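Local coordinates for protein prephenate dehydrogenase (Aquifex aeolicus, PDB 2G5C) that probably catalyses the NAD-dependent oxidative decarboxylation of prephenate to 4-hydroxyphenylpyruvate, a step in tyrosine biosynthesis, at residues A[9-12]-A[13-17]. Residues are numbered along the deposited sequence; the frame is centred on the assembly and turned at random.
Sequences VGFM and GGSFA. With NAD (nicotinamide-adenine-dinucleotide), chain E.
With OG placed beside its own backbone N (chi1 -66°), Ser15 turns back one helical turn onto Phe11, whose CG stands anti to the backbone N (chi1 172°) and carries the ring under that hydroxyl. Ser15 OG donates to Phe11 O at 2.6 Å and lies over one ring face, offset toward the rim; it is also hydrogen-bonded to Leu132 N. Ser15 N reaches Phe11 O at 2.9 Å from the opposite face of the carbonyl plane, so two donors grip it. Were Ser15 an alanine, Phe11 O would probably keep the amide bond alone and Leu132 N would lose its mate. Gly14, without a side chain, brings its N to 2.7 Å from Gly10 O. Gly10, the N-cap, and Gly13 fit a Rossmann-type GxGxxG motif between strand 3-7 and helix 11-22. Phe11 N points almost straight at NAD O1A (3.0 Å) and Met12 N at O1N (2.8 Å), while a water links Gly13 N to O1N. Met12, present as selenomethionine, brings CE to 3.6 Å from nicotinamide C5N. The case illustrates how a Rossmann fold receives a dinucleotide diphosphate: backbone amides at the helix start, together with the helix dipole, would probably help neutralise its charge.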
loop_
_atom_site.group_PDB
_atom_site.type_symbol
_atom_site.label_atom_id
_atom_site.label_comp_id
_atom_site.label_asym_id
_atom_site.label_seq_id
_atom_site.Cartn_x
_atom_site.Cartn_y
_atom_site.Cartn_z
ATOM N N VAL A 9 11.479 -7.793 -26.367
ATOM C CA VAL A 9 10.103 -7.556 -26.784
ATOM C C VAL A 9 9.111 -8.108 -25.765
ATOM O O VAL A 9 8.523 -9.171 -25.963
ATOM C CB VAL A 9 9.819 -8.197 -28.170
ATOM C CG1 VAL A 9 8.476 -7.718 -28.699
ATOM C CG2 VAL A 9 10.929 -7.846 -29.149
ATOM N N GLY A 10 8.940 -7.375 -24.670
ATOM C CA GLY A 10 8.015 -7.792 -23.636
ATOM C C GLY A 10 6.943 -6.741 -23.445
ATOM O O GLY A 10 6.541 -6.070 -24.400
ATOM N N PHE A 11 6.478 -6.591 -22.209
ATOM C CA PHE A 11 5.450 -5.611 -21.900
ATOM C C PHE A 11 5.902 -4.191 -22.243
ATOM O O PHE A 11 5.197 -3.455 -22.931
ATOM C CB PHE A 11 5.084 -5.689 -20.411
ATOM C CG PHE A 11 4.178 -4.587 -19.958
ATOM C CD1 PHE A 11 2.881 -4.490 -20.448
ATOM C CD2 PHE A 11 4.625 -3.630 -19.056
ATOM C CE1 PHE A 11 2.041 -3.454 -20.046
ATOM C CE2 PHE A 11 3.795 -2.589 -18.647
ATOM C CZ PHE A 11 2.499 -2.503 -19.144
HETATM N N MSE A 12 7.078 -3.809 -21.760
HETATM C CA MSE A 12 7.598 -2.472 -22.011
HETATM C C MSE A 12 8.077 -2.299 -23.453
HETATM O O MSE A 12 7.705 -1.333 -24.124
HETATM C CB MSE A 12 8.735 -2.159 -21.030
HETATM C CG MSE A 12 8.328 -2.239 -19.557
HETATM SE SE MSE A 12 6.993 -0.933 -19.022
HETATM C CE MSE A 12 8.113 0.645 -19.041
ATOM N N GLY A 13 8.899 -3.228 -23.926
ATOM C CA GLY A 13 9.385 -3.138 -25.292
ATOM C C GLY A 13 8.198 -3.070 -26.232
ATOM O O GLY A 13 8.141 -2.228 -27.127
ATOM N N GLY A 14 7.233 -3.956 -26.007
ATOM C CA GLY A 14 6.041 -3.983 -26.835
ATOM C C GLY A 14 5.203 -2.723 -26.722
ATOM O O GLY A 14 4.620 -2.280 -27.708
ATOM N N SER A 15 5.138 -2.137 -25.529
ATOM C CA SER A 15 4.347 -0.922 -25.331
ATOM C C SER A 15 4.951 0.266 -26.068
ATOM O O SER A 15 4.228 1.074 -26.655
ATOM C CB SER A 15 4.220 -0.589 -23.838
ATOM O OG SER A 15 3.462 -1.575 -23.153
ATOM N N PHE A 16 6.275 0.382 -26.028
ATOM C CA PHE A 16 6.949 1.477 -26.717
ATOM C C PHE A 16 6.692 1.355 -28.211
ATOM O O PHE A 16 6.408 2.344 -28.885
ATOM C CB PHE A 16 8.456 1.432 -26.467
ATOM C CG PHE A 16 9.218 2.512 -27.188
ATOM C CD1 PHE A 16 9.120 3.841 -26.783
ATOM C CD2 PHE A 16 10.020 2.202 -28.280
ATOM C CE1 PHE A 16 9.813 4.850 -27.454
ATOM C CE2 PHE A 16 10.718 3.200 -28.961
ATOM C CZ PHE A 16 10.615 4.526 -28.546
ATOM N N ALA A 17 6.792 0.132 -28.719
ATOM C CA ALA A 17 6.576 -0.143 -30.135
ATOM C C ALA A 17 5.176 0.270 -30.581
ATOM O O ALA A 17 5.006 0.939 -31.601
ATOM C CB ALA A 17 6.796 -1.630 -30.414
HETATM P PA NAD E . 9.065 -8.564 -19.662
HETATM O O1A NAD E . 7.672 -8.349 -20.084
HETATM O O2A NAD E . 9.335 -9.816 -18.857
HETATM O O5B NAD E . 9.948 -8.518 -20.987
HETATM C C5B NAD E . 11.331 -8.705 -20.911
HETATM C C4B NAD E . 11.820 -9.297 -22.221
HETATM O O4B NAD E . 13.199 -9.485 -22.038
HETATM C C3B NAD E . 11.239 -10.700 -22.511
HETATM O O3B NAD E . 10.519 -10.742 -23.736
HETATM C C2B NAD E . 12.476 -11.601 -22.469
HETATM O O2B NAD E . 12.442 -12.744 -23.297
HETATM C C1B NAD E . 13.536 -10.586 -22.828
HETATM N N9A NAD E . 14.951 -10.893 -22.554
HETATM C C8A NAD E . 15.521 -11.475 -21.446
HETATM N N7A NAD E . 16.849 -11.553 -21.636
HETATM C C5A NAD E . 17.144 -11.029 -22.847
HETATM C C6A NAD E . 18.329 -10.839 -23.574
HETATM N N6A NAD E . 19.497 -11.209 -23.079
HETATM N N1A NAD E . 18.278 -10.249 -24.838
HETATM C C2A NAD E . 17.059 -9.848 -25.386
HETATM N N3A NAD E . 15.881 -10.032 -24.675
HETATM C C4A NAD E . 15.940 -10.612 -23.431
HETATM O O3 NAD E . 9.634 -7.293 -18.803
HETATM P PN NAD E . 9.104 -5.779 -18.891
HETATM O O1N NAD E . 8.698 -5.506 -20.283
HETATM O O2N NAD E . 8.053 -5.606 -17.851
HETATM O O5D NAD E . 10.325 -4.812 -18.469
HETATM C C5D NAD E . 11.505 -4.730 -19.245
HETATM C C4D NAD E . 12.487 -3.656 -18.725
HETATM O O4D NAD E . 11.783 -2.462 -18.425
HETATM C C3D NAD E . 13.326 -3.975 -17.480
HETATM O O3D NAD E . 14.692 -3.659 -17.759
HETATM C C2D NAD E . 12.772 -3.100 -16.366
HETATM O O2D NAD E . 13.772 -2.667 -15.447
HETATM C C1D NAD E . 12.099 -1.968 -17.139
HETATM N N1N NAD E . 10.854 -1.392 -16.543
HETATM C C2N NAD E . 9.820 -2.263 -16.203
HETATM C C3N NAD E . 8.640 -1.758 -15.642
HETATM C C7N NAD E . 7.536 -2.710 -15.284
HETATM O O7N NAD E . 6.397 -2.185 -14.739
HETATM N N7N NAD E . 7.609 -4.016 -15.469
HETATM C C4N NAD E . 8.521 -0.357 -15.429
HETATM C C5N NAD E . 9.577 0.517 -15.778
HETATM C C6N NAD E . 10.748 -0.020 -16.338
HETATM O O HOH W 1 9.976 -5.434 -22.696
#